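Fiber protein (Snake adenovirus 1, PDB 4UMI) forms the trimeric spikes that protrude from the capsid vertices, its head domain probably attaching the virion to a host-cell receptor. Local coordinates at residues F119-R124 with L136-G141; L111-G116 with G146-P151. All coordinates share one frame; numbering follows the deposited sequence.

Interaction 1: residues F119-R124 with L136-G141; sequences FAFQAR and LFAYSG
Ala120 and Tyr139 form a hydrogen-bonded antiparallel pair: Ala120 N donates to Tyr139 O over 2.9 Å, and Tyr139 N returns the bond to Ala120 O. Two residues on, Gln122 and Phe137 repeat it, and there Phe137 N gives a 2.8 Å bond to Gln122 O. In the non-hydrogen-bonded pair between them, Phe121 CE1 meets Ala138 CB at 3.6 Å. Gln122 runs extended alongside Phe137 because its first torsion sends CG away from the backbone N (chi1 170°); amide and ring planes are 29° apart, and OE1 comes within 3.3 Å of Phe137 CD1. The same OE1 accepts a hydrogen bond from Lys133 NZ of the second subunit, while NE2 hydrogen-bonds to Asp106 OD1 and to Glu126 OE1 of the second subunit. Arg124 bends at chi3 and brings one guanidinium face over Phe137 CE1, the planes 61° apart; its NH2 makes a salt bridge to the same Glu126. At the other end Ser140 CB sits over the centre of the Phe119 ring, 3.6 Å from the centroid, while Ser140 OG is engaged by Ser118 O and Asp142 N. The result is an antiparallel beta hairpin, strands 118-128 and 131-140, in the middle of a four-stranded sheet of the fibre head, with the Ala120, Gln122, Tyr139 and Phe137 face turned to the trimer interface.

Interaction 2: residues L111-G116 with G146-P151; sequences LQNDKG and GPFKAP
Phe148 pushes the edge of its ring against the backbone of Leu111 and Gln112, with CZ 3.7 Å from Leu111 O. The side chain reaches this far because CG is anti to the backbone N (chi1 178°), which carries the ring across to the other segment; CE1 then lies 3.8 Å from Asn113 CB, and the Asn113 amide plane is turned 30° from the ring. Leu111 CB rests 3.9 Å from Ala150 CB, while its CG and CD2 pack on Pro151 O. Ala150 CB in turn presses on Gln112 O at 3.4 Å. Asn113 holds its CG between the backbone N and the carbonyl carbon (chi1 71°). This puts the amide beside the type I turn from Asn113 to Gly116, with OD1 on the turn side, where it takes a hydrogen bond from Val117 N and a weak one from Lys115 N, and with ND2 pointing across the contact. No direct hydrogen bond joins the segments; waters do the bridging. One accepts from Asn113 ND2 (2.9 Å) and Lys149 N and donates to Pro147 O, another joins Asp114 N to Lys149 O, and a third links Gln112 N with Pro151 O. Packing of Phe148 and Leu111 on Leu186 continues the apolar layer inward, as expected where 101-112 and 148-151, the outermost strands, within the chain, of the two sheets, meet in the beta-sandwich of the fibre head.

Interaction 1 is the buried one, near the centre of the chain; interaction 2 lies about 14 Å away between centres, partly buried and towards the surface. Direct backbone bonds join neighbouring strands of one sheet in interaction 1, whereas interaction 2 connects the outermost strands, within the chain, of the two sheets by apolar contact and bridging water. Strands 101-112 and 118-128 are neighbours, and the two contacts meet there: Phe119 O lies 2.8 Å from Leu111 N, a probable hydrogen bond, and the Phe119 and Phe148 rings pack together. Their surroundings differ as well. The second subunit engages the polar side chains of 119-124, but no other chain of the assembly touches 111-116 or 146-151.

Interaction 1: residues F119-R124 with L136-G141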
loop_
_atom_site.group_PDB
_atom_site.type_symbol
_atom_site.label_atom_id
_atom_site.label_comp_id
_atom_site.label_asym_id
_atom_site.label_seq_id
_atom_site.Cartn_x
_atom_site.Cartn_y
_atom_site.Cartn_z
ATOM N N PHE A 119 1.897 -17.465 6.992
ATOM C CA PHE A 119 1.656 -16.056 6.734
ATOM C C PHE A 119 2.237 -15.205 7.841
ATOM O O PHE A 119 2.228 -15.619 8.992
ATOM C CB PHE A 119 0.153 -15.717 6.667
ATOM C CG PHE A 119 -0.434 -15.855 5.315
ATOM C CD1 PHE A 119 -0.770 -17.077 4.781
ATOM C CD2 PHE A 119 -0.719 -14.725 4.595
ATOM C CE1 PHE A 119 -1.328 -17.154 3.542
ATOM C CE2 PHE A 119 -1.279 -14.790 3.349
ATOM C CZ PHE A 119 -1.602 -16.012 2.829
ATOM N N ALA A 120 2.693 -14.000 7.508
ATOM C CA ALA A 120 2.932 -12.968 8.491
ATOM C C ALA A 120 1.903 -11.901 8.284
ATOM O O ALA A 120 1.623 -11.467 7.149
ATOM C CB ALA A 120 4.318 -12.410 8.351
ATOM N N PHE A 121 1.292 -11.492 9.380
ATOM C CA PHE A 121 0.332 -10.402 9.408
ATOM C C PHE A 121 0.894 -9.280 10.284
ATOM O O PHE A 121 1.475 -9.546 11.330
ATOM C CB PHE A 121 -0.998 -10.848 9.953
ATOM C CG PHE A 121 -1.727 -11.800 9.052
ATOM C CD1 PHE A 121 -2.467 -11.333 7.990
ATOM C CD2 PHE A 121 -1.666 -13.159 9.244
ATOM C CE1 PHE A 121 -3.132 -12.203 7.154
ATOM C CE2 PHE A 121 -2.331 -14.022 8.422
ATOM C CZ PHE A 121 -3.021 -13.541 7.363
ATOM N N GLN A 122 0.659 -8.037 9.898
ATOM C CA GLN A 122 0.954 -6.862 10.703
ATOM C C GLN A 122 -0.315 -6.064 10.853
ATOM O O GLN A 122 -1.024 -5.816 9.872
ATOM C CB GLN A 122 2.092 -6.022 10.096
ATOM C CG GLN A 122 2.327 -4.654 10.716
ATOM C CD GLN A 122 3.270 -3.835 9.911
ATOM O OE1 GLN A 122 3.530 -4.133 8.732
ATOM N NE2 GLN A 122 3.717 -2.743 10.485
ATOM N N ALA A 123 -0.591 -5.630 12.079
ATOM C CA ALA A 123 -1.750 -4.809 12.373
ATOM C C ALA A 123 -1.275 -3.460 12.904
ATOM O O ALA A 123 -0.547 -3.406 13.895
ATOM C CB ALA A 123 -2.656 -5.524 13.371
ATOM N N ARG A 124 -1.688 -2.387 12.247
ATOM C CA ARG A 124 -1.255 -1.047 12.578
ATOM C C ARG A 124 -2.452 -0.149 12.776
ATOM O O ARG A 124 -3.413 -0.243 12.033
ATOM C CB ARG A 124 -0.266 -0.518 11.541
ATOM C CG ARG A 124 0.363 0.809 11.839
ATOM C CD ARG A 124 1.095 1.270 10.576
ATOM N NE ARG A 124 2.367 0.618 10.369
ATOM C CZ ARG A 124 3.121 0.753 9.274
ATOM N NH1 ARG A 124 2.703 1.525 8.259
ATOM N NH2 ARG A 124 4.298 0.108 9.174
ATOM N N LEU A 136 -4.295 -3.681 7.981
ATOM C CA LEU A 136 -3.807 -5.048 8.020
ATOM C C LEU A 136 -2.838 -5.267 6.842
ATOM O O LEU A 136 -3.250 -5.071 5.701
ATOM C CB LEU A 136 -4.964 -6.026 7.918
ATOM C CG LEU A 136 -4.582 -7.493 8.005
ATOM C CD1 LEU A 136 -4.089 -7.874 9.398
ATOM C CD2 LEU A 136 -5.759 -8.383 7.599
ATOM N N PHE A 137 -1.621 -5.687 7.120
ATOM C CA PHE A 137 -0.659 -6.062 6.121
ATOM C C PHE A 137 -0.526 -7.580 6.180
ATOM O O PHE A 137 -0.515 -8.170 7.252
ATOM C CB PHE A 137 0.710 -5.433 6.407
ATOM C CG PHE A 137 0.745 -3.944 6.403
ATOM C CD1 PHE A 137 0.548 -3.189 7.557
ATOM C CD2 PHE A 137 1.082 -3.278 5.239
ATOM C CE1 PHE A 137 0.680 -1.806 7.481
ATOM C CE2 PHE A 137 1.185 -1.912 5.186
ATOM C CZ PHE A 137 0.968 -1.168 6.301
ATOM N N ALA A 138 -0.465 -8.195 4.999
ATOM C CA ALA A 138 -0.340 -9.651 4.927
ATOM C C ALA A 138 0.735 -10.052 3.922
ATOM O O ALA A 138 0.807 -9.463 2.840
ATOM C CB ALA A 138 -1.650 -10.268 4.475
ATOM N N TYR A 139 1.534 -11.055 4.260
ATOM C CA TYR A 139 2.567 -11.562 3.361
ATOM C C TYR A 139 2.703 -13.060 3.504
ATOM O O TYR A 139 2.681 -13.587 4.615
ATOM C CB TYR A 139 3.947 -10.939 3.704
ATOM C CG TYR A 139 5.095 -11.652 3.011
ATOM C CD1 TYR A 139 5.337 -11.466 1.667
ATOM C CD2 TYR A 139 5.891 -12.573 3.680
ATOM C CE1 TYR A 139 6.314 -12.171 0.987
ATOM C CE2 TYR A 139 6.872 -13.270 3.017
ATOM C CZ TYR A 139 7.084 -13.065 1.676
ATOM O OH TYR A 139 8.041 -13.761 0.980
ATOM N N SER A 140 2.830 -13.769 2.375
ATOM C CA SER A 140 3.307 -15.141 2.438
ATOM C C SER A 140 4.228 -15.371 1.241
ATOM O O SER A 140 3.896 -14.959 0.144
ATOM C CB SER A 140 2.149 -16.126 2.353
ATOM O OG SER A 140 2.610 -17.462 2.357
ATOM N N GLY A 141 5.269 -16.165 1.449
ATOM C CA GLY A 141 6.105 -16.607 0.346
ATOM C C GLY A 141 5.498 -17.801 -0.387
ATOM O O GLY A 141 5.957 -18.189 -1.453
#

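Interaction 2: residues L111-G116 with G146-P151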
loop_
_atom_site.group_PDB
_atom_site.type_symbol
_atom_site.label_atom_id
_atom_site.label_comp_id
_atom_site.label_asym_id
_atom_site.label_seq_id
_atom_site.Cartn_x
_atom_site.Cartn_y
_atom_site.Cartn_z
ATOM N N LEU A 111 1.392 -16.872 11.409
ATOM C CA LEU A 111 0.373 -17.923 11.474
ATOM C C LEU A 111 0.737 -19.044 10.524
ATOM O O LEU A 111 1.317 -18.828 9.478
ATOM C CB LEU A 111 -1.018 -17.405 11.089
ATOM C CG LEU A 111 -1.723 -16.543 12.121
ATOM C CD1 LEU A 111 -1.004 -15.262 12.459
ATOM C CD2 LEU A 111 -3.142 -16.224 11.744
ATOM N N GLN A 112 0.395 -20.263 10.914
ATOM C CA GLN A 112 0.699 -21.402 10.082
ATOM C C GLN A 112 -0.488 -22.356 10.122
ATOM O O GLN A 112 -1.107 -22.570 11.177
ATOM C CB GLN A 112 1.974 -22.069 10.601
ATOM C CG GLN A 112 2.508 -23.215 9.764
ATOM C CD GLN A 112 3.822 -23.762 10.301
ATOM O OE1 GLN A 112 4.592 -23.052 10.950
ATOM N NE2 GLN A 112 4.085 -25.024 10.025
ATOM N N ASN A 113 -0.847 -22.894 8.962
ATOM C CA ASN A 113 -1.969 -23.844 8.895
ATOM C C ASN A 113 -1.448 -25.265 9.061
ATOM O O ASN A 113 -0.247 -25.496 9.234
ATOM C CB ASN A 113 -2.840 -23.682 7.631
ATOM C CG ASN A 113 -2.151 -24.138 6.366
ATOM O OD1 ASN A 113 -1.014 -24.593 6.378
ATOM N ND2 ASN A 113 -2.854 -24.007 5.261
ATOM N N ASP A 114 -2.372 -26.220 9.016
ATOM C CA ASP A 114 -1.987 -27.613 9.236
ATOM C C ASP A 114 -1.091 -28.180 8.123
ATOM O O ASP A 114 -0.433 -29.214 8.325
ATOM C CB ASP A 114 -3.224 -28.508 9.467
ATOM C CG ASP A 114 -4.261 -28.412 8.343
ATOM O OD1 ASP A 114 -4.108 -27.570 7.423
ATOM O OD2 ASP A 114 -5.248 -29.177 8.393
ATOM N N LYS A 115 -1.112 -27.559 6.947
ATOM C CA LYS A 115 -0.309 -28.007 5.805
ATOM C C LYS A 115 1.066 -27.352 5.668
ATOM O O LYS A 115 1.776 -27.619 4.694
ATOM C CB LYS A 115 -1.096 -27.789 4.519
ATOM C CG LYS A 115 -2.477 -28.418 4.560
ATOM C CD LYS A 115 -3.145 -28.400 3.200
ATOM C CE LYS A 115 -4.655 -28.536 3.327
ATOM N NZ LYS A 115 -5.327 -28.446 2.002
ATOM N N GLY A 116 1.437 -26.485 6.612
ATOM C CA GLY A 116 2.755 -25.862 6.595
ATOM C C GLY A 116 2.854 -24.547 5.844
ATOM O O GLY A 116 3.946 -23.976 5.740
ATOM N N GLY A 146 -6.056 -23.024 -1.494
ATOM C CA GLY A 146 -7.390 -23.007 -0.893
ATOM C C GLY A 146 -7.339 -22.019 0.258
ATOM O O GLY A 146 -6.322 -21.381 0.503
ATOM N N PRO A 147 -8.444 -21.857 0.985
ATOM C CA PRO A 147 -8.469 -20.890 2.087
ATOM C C PRO A 147 -7.408 -21.204 3.133
ATOM O O PRO A 147 -7.099 -22.350 3.411
ATOM C CB PRO A 147 -9.900 -21.030 2.630
ATOM C CG PRO A 147 -10.682 -21.570 1.472
ATOM C CD PRO A 147 -9.746 -22.493 0.788
ATOM N N PHE A 148 -6.841 -20.152 3.706
ATOM C CA PHE A 148 -5.867 -20.272 4.771
ATOM C C PHE A 148 -6.566 -20.076 6.116
ATOM O O PHE A 148 -7.204 -19.062 6.324
ATOM C CB PHE A 148 -4.783 -19.209 4.593
ATOM C CG PHE A 148 -3.757 -19.216 5.677
ATOM C CD1 PHE A 148 -2.733 -20.146 5.667
ATOM C CD2 PHE A 148 -3.833 -18.316 6.716
ATOM C CE1 PHE A 148 -1.785 -20.155 6.666
ATOM C CE2 PHE A 148 -2.891 -18.353 7.734
ATOM C CZ PHE A 148 -1.861 -19.254 7.694
ATOM N N LYS A 149 -6.460 -21.069 7.003
ATOM C CA LYS A 149 -7.071 -21.021 8.304
ATOM C C LYS A 149 -6.039 -21.335 9.363
ATOM O O LYS A 149 -5.312 -22.322 9.265
ATOM C CB LYS A 149 -8.177 -22.056 8.371
ATOM C CG LYS A 149 -9.397 -21.673 7.592
ATOM C CD LYS A 149 -10.510 -22.713 7.697
ATOM C CE LYS A 149 -11.707 -22.232 8.516
ATOM N NZ LYS A 149 -12.603 -21.279 7.784
ATOM N N ALA A 150 -5.988 -20.497 10.383
ATOM C CA ALA A 150 -5.033 -20.714 11.466
ATOM C C ALA A 150 -5.423 -19.911 12.704
ATOM O O ALA A 150 -6.094 -18.889 12.610
ATOM C CB ALA A 150 -3.657 -20.322 11.022
ATOM N N PRO A 151 -5.058 -20.426 13.884
ATOM C CA PRO A 151 -5.316 -19.713 15.113
ATOM C C PRO A 151 -4.576 -18.400 15.181
ATOM O O PRO A 151 -3.408 -18.332 14.790
ATOM C CB PRO A 151 -4.770 -20.656 16.193
ATOM C CG PRO A 151 -4.542 -21.961 15.540
ATOM C CD PRO A 151 -4.329 -21.689 14.097
HETATM O O HOH W 1 -1.168 -19.898 13.643
HETATM O O HOH W 2 -5.702 -23.587 5.613
HETATM O O HOH W 3 -5.332 -25.147 9.423
#